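Long-range contacts in histone acetyltransferase, ELP3 family (Methanocaldococcus infernus, PDB 6IA8), which catalyses formation of 5-(carboxymethyl)uridine at wobble position 34 of tRNAs, with acetyl-CoA and S-adenosylmethionine as co-substrates and a [4Fe-4S] cluster as cofactor: residues P114-R119 with R158-M163; E199-N203 with P431-E435. Residue numbers count along the deposited sequence, not the author numbering.

Contact 1: residues P114-R119 with R158-M163; sequences PYLQTR and RCLDAM
Tyr115 lays one face of its ring over Ala162, with Ala162 CB 3.7 Å from the ring centroid and 8° off the normal, a CH-pi contact. The helices of two successive beta-alpha units (strand 63-68 then helix 114-127, strand 134-140 then helix 149-164) of the radical SAM partial barrel pack side by side here. Both segments are regular alpha helix; their axes approach to 7.6 Å at a signed crossing angle of -41°, N-to-C directions running broadly the same way. Closest backbones are Tyr115 and Cys159, whose CA atoms are 5.0 Å apart. With chi1 t, Tyr115 places its CD2 3.4 Å from Arg158 NH2, over one face of the guanidinium. Arg158, m at chi1 to chi3, folds back so that NH1 makes a salt bridge to Asp161 OD2 at 3.1 Å; NH1 also pairs with a sulfate ion, probably from the crystallisation liquor, and Asp161 is also held by Ser168. Pro114 CG meets Arg158 CB at 3.5 Å. Toward the sheet, Thr118 CG2 lies 3.7 Å from Ala162 CB and 4.0 Å from Met163 CG. Thr118 chi1 m lets OG1 donate a hydrogen bond to Pro114 O one turn back, at 2.9 Å.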
loop_
_atom_site.group_PDB
_atom_site.type_symbol
_atom_site.label_atom_id
_atom_site.label_comp_id
_atom_site.label_asym_id
_atom_site.label_seq_id
_atom_site.Cartn_x
_atom_site.Cartn_y
_atom_site.Cartn_z
ATOM N N PRO A 114 20.246 -8.402 -4.387
ATOM C CA PRO A 114 18.850 -8.260 -4.848
ATOM C C PRO A 114 18.367 -9.435 -5.677
ATOM O O PRO A 114 17.215 -9.871 -5.530
ATOM C CB PRO A 114 18.866 -6.954 -5.670
ATOM C CG PRO A 114 20.303 -6.791 -6.097
ATOM C CD PRO A 114 21.128 -7.355 -4.935
ATOM N N TYR A 115 19.214 -9.955 -6.560
ATOM C CA TYR A 115 18.795 -11.062 -7.410
ATOM C C TYR A 115 18.528 -12.309 -6.578
ATOM O O TYR A 115 17.492 -12.963 -6.743
ATOM C CB TYR A 115 19.852 -11.345 -8.486
ATOM C CG TYR A 115 19.439 -12.407 -9.494
ATOM C CD1 TYR A 115 19.336 -13.746 -9.120
ATOM C CD2 TYR A 115 19.157 -12.077 -10.804
ATOM C CE1 TYR A 115 18.978 -14.730 -10.031
ATOM C CE2 TYR A 115 18.789 -13.053 -11.725
ATOM C CZ TYR A 115 18.693 -14.373 -11.333
ATOM O OH TYR A 115 18.346 -15.354 -12.249
ATOM N N LEU A 116 19.466 -12.662 -5.689
ATOM C CA LEU A 116 19.319 -13.885 -4.912
ATOM C C LEU A 116 18.099 -13.812 -4.006
ATOM O O LEU A 116 17.393 -14.808 -3.831
ATOM C CB LEU A 116 20.580 -14.140 -4.093
ATOM C CG LEU A 116 21.881 -14.240 -4.891
ATOM C CD1 LEU A 116 23.055 -14.498 -3.945
ATOM C CD2 LEU A 116 21.793 -15.339 -5.947
ATOM N N GLN A 117 17.835 -12.646 -3.412
ATOM C CA GLN A 117 16.657 -12.509 -2.561
ATOM C C GLN A 117 15.374 -12.698 -3.368
ATOM O O GLN A 117 14.457 -13.423 -2.963
ATOM C CB GLN A 117 16.660 -11.137 -1.891
ATOM C CG GLN A 117 17.666 -10.977 -0.751
ATOM C CD GLN A 117 17.589 -9.612 -0.135
ATOM O OE1 GLN A 117 16.819 -9.383 0.805
ATOM N NE2 GLN A 117 18.367 -8.683 -0.671
ATOM N N THR A 118 15.289 -12.039 -4.512
ATOM C CA THR A 118 14.085 -12.147 -5.317
ATOM C C THR A 118 13.894 -13.578 -5.818
ATOM O O THR A 118 12.816 -14.167 -5.684
ATOM C CB THR A 118 14.183 -11.160 -6.473
ATOM O OG1 THR A 118 14.326 -9.816 -5.972
ATOM C CG2 THR A 118 12.920 -11.246 -7.360
ATOM N N ARG A 119 14.938 -14.159 -6.398
ATOM C CA ARG A 119 14.843 -15.533 -6.884
ATOM C C ARG A 119 14.440 -16.495 -5.767
ATOM O O ARG A 119 13.555 -17.347 -5.949
ATOM C CB ARG A 119 16.183 -15.941 -7.510
ATOM C CG ARG A 119 16.325 -17.412 -7.800
ATOM C CD ARG A 119 15.810 -17.800 -9.164
ATOM N NE ARG A 119 15.975 -19.232 -9.440
ATOM C CZ ARG A 119 15.448 -19.846 -10.495
ATOM N NH1 ARG A 119 14.746 -19.154 -11.384
ATOM N NH2 ARG A 119 15.626 -21.146 -10.663
ATOM N N ARG A 158 18.299 -5.765 -10.825
ATOM C CA ARG A 158 18.618 -7.151 -10.508
ATOM C C ARG A 158 17.405 -7.904 -9.978
ATOM O O ARG A 158 17.294 -9.126 -10.174
ATOM C CB ARG A 158 19.768 -7.198 -9.493
ATOM C CG ARG A 158 21.107 -6.724 -10.033
ATOM C CD ARG A 158 21.579 -7.628 -11.188
ATOM N NE ARG A 158 21.964 -8.956 -10.696
ATOM C CZ ARG A 158 22.033 -10.051 -11.440
ATOM N NH1 ARG A 158 21.706 -10.002 -12.716
ATOM N NH2 ARG A 158 22.411 -11.193 -10.892
ATOM N N CYS A 159 16.524 -7.226 -9.245
ATOM C CA CYS A 159 15.271 -7.873 -8.869
ATOM C C CYS A 159 14.469 -8.262 -10.104
ATOM O O CYS A 159 13.890 -9.360 -10.172
ATOM C CB CYS A 159 14.454 -6.947 -7.965
ATOM S SG CYS A 159 15.195 -6.588 -6.355
ATOM N N LEU A 160 14.389 -7.356 -11.074
ATOM C CA LEU A 160 13.692 -7.659 -12.313
ATOM C C LEU A 160 14.409 -8.744 -13.101
ATOM O O LEU A 160 13.748 -9.558 -13.761
ATOM C CB LEU A 160 13.541 -6.399 -13.160
ATOM C CG LEU A 160 12.668 -5.309 -12.544
ATOM C CD1 LEU A 160 12.740 -4.058 -13.388
ATOM C CD2 LEU A 160 11.248 -5.804 -12.414
ATOM N N ASP A 161 15.753 -8.750 -13.077
ATOM C CA ASP A 161 16.503 -9.824 -13.724
ATOM C C ASP A 161 16.065 -11.175 -13.179
ATOM O O ASP A 161 15.935 -12.141 -13.936
ATOM C CB ASP A 161 18.021 -9.641 -13.531
ATOM C CG ASP A 161 18.588 -8.480 -14.331
ATOM O OD1 ASP A 161 17.939 -8.005 -15.290
ATOM O OD2 ASP A 161 19.711 -8.042 -14.014
ATOM N N ALA A 162 15.904 -11.279 -11.852
ATOM C CA ALA A 162 15.482 -12.534 -11.240
ATOM C C ALA A 162 14.086 -12.913 -11.684
ATOM O O ALA A 162 13.810 -14.089 -11.925
ATOM C CB ALA A 162 15.516 -12.434 -9.723
ATOM N N MET A 163 13.193 -11.932 -11.812
ATOM C CA MET A 163 11.853 -12.229 -12.297
ATOM C C MET A 163 11.892 -12.621 -13.758
ATOM O O MET A 163 11.151 -13.516 -14.177
ATOM C CB MET A 163 10.921 -11.029 -12.112
ATOM C CG MET A 163 10.767 -10.579 -10.665
ATOM S SD MET A 163 9.656 -9.148 -10.615
ATOM C CE MET A 163 10.391 -8.230 -9.262
#

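Contact 2: residues E199-N203 with P431-E435; sequences EKEIN and PFRKE
Phe432, Asn203 and Glu199 bury the most surface where helix 199-208 meets the loop joining strands 418-427 and 440-448. Segment 199-203 is helical (Asn203 N to Glu199 O, 2.8 Å); the nearest CA pairs are Glu199-Phe432, 7.8 Å, and Asn203-Arg433, 7.9 Å. The Phe432 ring, chi1 p and chi2 91°, reaches the helix between Glu199 and Asn203. Glu199 (m, t) extends over one ring face, its CG 3.9 Å from the ring centroid and 5° off the normal (CH-pi). At the ring edge sit Asn203 OD1, 3.4 Å from Phe432 CE1, and Ile202 CG2, 3.9 Å from Phe432 CZ. Asn203 OD1 (chi1 m) accepts a hydrogen bond from Arg433 NH1 (2.9 Å); a water donates to Asn203 O and accepts from Arg433 NH1. The loop is irregular (phi/psi: Phe432 -123/-15, Arg433 -65/142). Arg433 (m, m, m) turns NE to Glu435 OE1, 2.9 Å, in a salt bridge. This interdomain contact docks a strand-connecting loop of the GNAT acetyltransferase domain on a radical SAM helix.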
loop_
_atom_site.group_PDB
_atom_site.type_symbol
_atom_site.label_atom_id
_atom_site.label_comp_id
_atom_site.label_asym_id
_atom_site.label_seq_id
_atom_site.Cartn_x
_atom_site.Cartn_y
_atom_site.Cartn_z
ATOM N N GLU A 199 10.784 16.101 -4.560
ATOM C CA GLU A 199 10.431 15.954 -5.969
ATOM C C GLU A 199 11.491 15.146 -6.698
ATOM O O GLU A 199 11.166 14.263 -7.499
ATOM C CB GLU A 199 10.247 17.307 -6.657
ATOM C CG GLU A 199 9.176 18.178 -6.034
ATOM C CD GLU A 199 8.883 19.417 -6.864
ATOM O OE1 GLU A 199 9.516 19.618 -7.922
ATOM O OE2 GLU A 199 8.016 20.205 -6.457
ATOM N N LYS A 200 12.767 15.419 -6.413
ATOM C CA LYS A 200 13.853 14.701 -7.073
ATOM C C LYS A 200 13.766 13.212 -6.794
ATOM O O LYS A 200 13.890 12.388 -7.710
ATOM C CB LYS A 200 15.198 15.251 -6.605
ATOM C CG LYS A 200 16.397 14.473 -7.108
ATOM N N GLU A 201 13.521 12.846 -5.531
ATOM C CA GLU A 201 13.415 11.434 -5.171
ATOM C C GLU A 201 12.154 10.809 -5.765
ATOM O O GLU A 201 12.152 9.625 -6.132
ATOM C CB GLU A 201 13.449 11.283 -3.647
ATOM C CG GLU A 201 14.869 11.284 -3.087
ATOM C CD GLU A 201 14.989 11.986 -1.747
ATOM O OE1 GLU A 201 16.015 11.784 -1.063
ATOM O OE2 GLU A 201 14.070 12.747 -1.379
ATOM N N ILE A 202 11.055 11.561 -5.837
ATOM C CA ILE A 202 9.859 11.006 -6.466
ATOM C C ILE A 202 10.110 10.754 -7.949
ATOM O O ILE A 202 9.703 9.727 -8.497
ATOM C CB ILE A 202 8.645 11.924 -6.245
ATOM C CG1 ILE A 202 8.290 11.966 -4.754
ATOM C CG2 ILE A 202 7.483 11.437 -7.065
ATOM C CD1 ILE A 202 7.260 12.973 -4.384
ATOM N N ASN A 203 10.789 11.679 -8.628
ATOM C CA ASN A 203 11.184 11.426 -10.014
ATOM C C ASN A 203 11.953 10.108 -10.134
ATOM O O ASN A 203 11.710 9.307 -11.047
ATOM C CB ASN A 203 12.042 12.581 -10.551
ATOM C CG ASN A 203 11.253 13.855 -10.747
ATOM O OD1 ASN A 203 10.037 13.828 -10.926
ATOM N ND2 ASN A 203 11.942 14.979 -10.733
ATOM N N PRO A 431 0.659 19.526 -9.117
ATOM C CA PRO A 431 1.636 18.580 -9.671
ATOM C C PRO A 431 2.872 19.291 -10.190
ATOM O O PRO A 431 2.857 20.487 -10.482
ATOM C CB PRO A 431 0.876 17.908 -10.809
ATOM C CG PRO A 431 -0.120 18.971 -11.254
ATOM C CD PRO A 431 -0.533 19.684 -9.967
ATOM N N PHE A 432 3.968 18.535 -10.270
ATOM C CA PHE A 432 5.214 19.021 -10.830
ATOM C C PHE A 432 5.724 18.181 -11.989
ATOM O O PHE A 432 6.623 18.631 -12.683
ATOM C CB PHE A 432 6.313 19.068 -9.751
ATOM C CG PHE A 432 6.597 17.730 -9.131
ATOM C CD1 PHE A 432 7.571 16.906 -9.674
ATOM C CD2 PHE A 432 5.853 17.273 -8.031
ATOM C CE1 PHE A 432 7.822 15.665 -9.117
ATOM C CE2 PHE A 432 6.096 16.024 -7.474
ATOM C CZ PHE A 432 7.083 15.234 -8.014
ATOM N N ARG A 433 5.219 16.969 -12.193
ATOM C CA ARG A 433 5.711 16.118 -13.269
ATOM C C ARG A 433 5.386 16.748 -14.615
ATOM O O ARG A 433 4.292 17.291 -14.813
ATOM C CB ARG A 433 5.066 14.733 -13.177
ATOM C CG ARG A 433 5.612 13.799 -12.051
ATOM C CD ARG A 433 7.075 13.430 -12.321
ATOM N NE ARG A 433 7.246 12.714 -13.587
ATOM C CZ ARG A 433 8.367 12.082 -13.947
ATOM N NH1 ARG A 433 9.406 12.055 -13.127
ATOM N NH2 ARG A 433 8.442 11.468 -15.121
ATOM N N LYS A 434 6.325 16.612 -15.556
ATOM C CA LYS A 434 6.175 17.217 -16.871
ATOM C C LYS A 434 4.921 16.724 -17.574
ATOM O O LYS A 434 4.314 17.464 -18.348
ATOM C CB LYS A 434 7.415 16.922 -17.728
ATOM C CG LYS A 434 7.868 15.449 -17.706
ATOM C CD LYS A 434 9.127 15.209 -18.547
ATOM C CE LYS A 434 8.827 15.252 -20.041
ATOM N NZ LYS A 434 9.990 14.782 -20.861
ATOM N N GLU A 435 4.498 15.491 -17.324
ATOM C CA GLU A 435 3.383 14.963 -18.096
ATOM C C GLU A 435 2.022 15.270 -17.485
ATOM O O GLU A 435 1.006 14.932 -18.095
ATOM C CB GLU A 435 3.546 13.457 -18.305
ATOM C CG GLU A 435 3.891 12.644 -17.090
ATOM C CD GLU A 435 5.394 12.583 -16.780
ATOM O OE1 GLU A 435 5.871 13.478 -16.074
ATOM O OE2 GLU A 435 6.086 11.616 -17.152
HETATM O O HOH W 1 11.432 10.086 -13.676
#

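Both contacts use helices of the radical SAM domain, but only contact 2 leaves that domain. Contact 1 is a buried helix-helix packing between elements close in sequence, while contact 2 lies at the surface and brings together segments more than 220 residues apart. Each has an aromatic ring with aliphatic carbon over one face, and an arginine paired with an acid of its own segment. The difference is in what crosses: contact 1 is built mainly from apolar and CH-pi packing, whereas contact 2 adds a direct and a water-mediated hydrogen bond. Their centres are about 27 Å apart, and they do not touch.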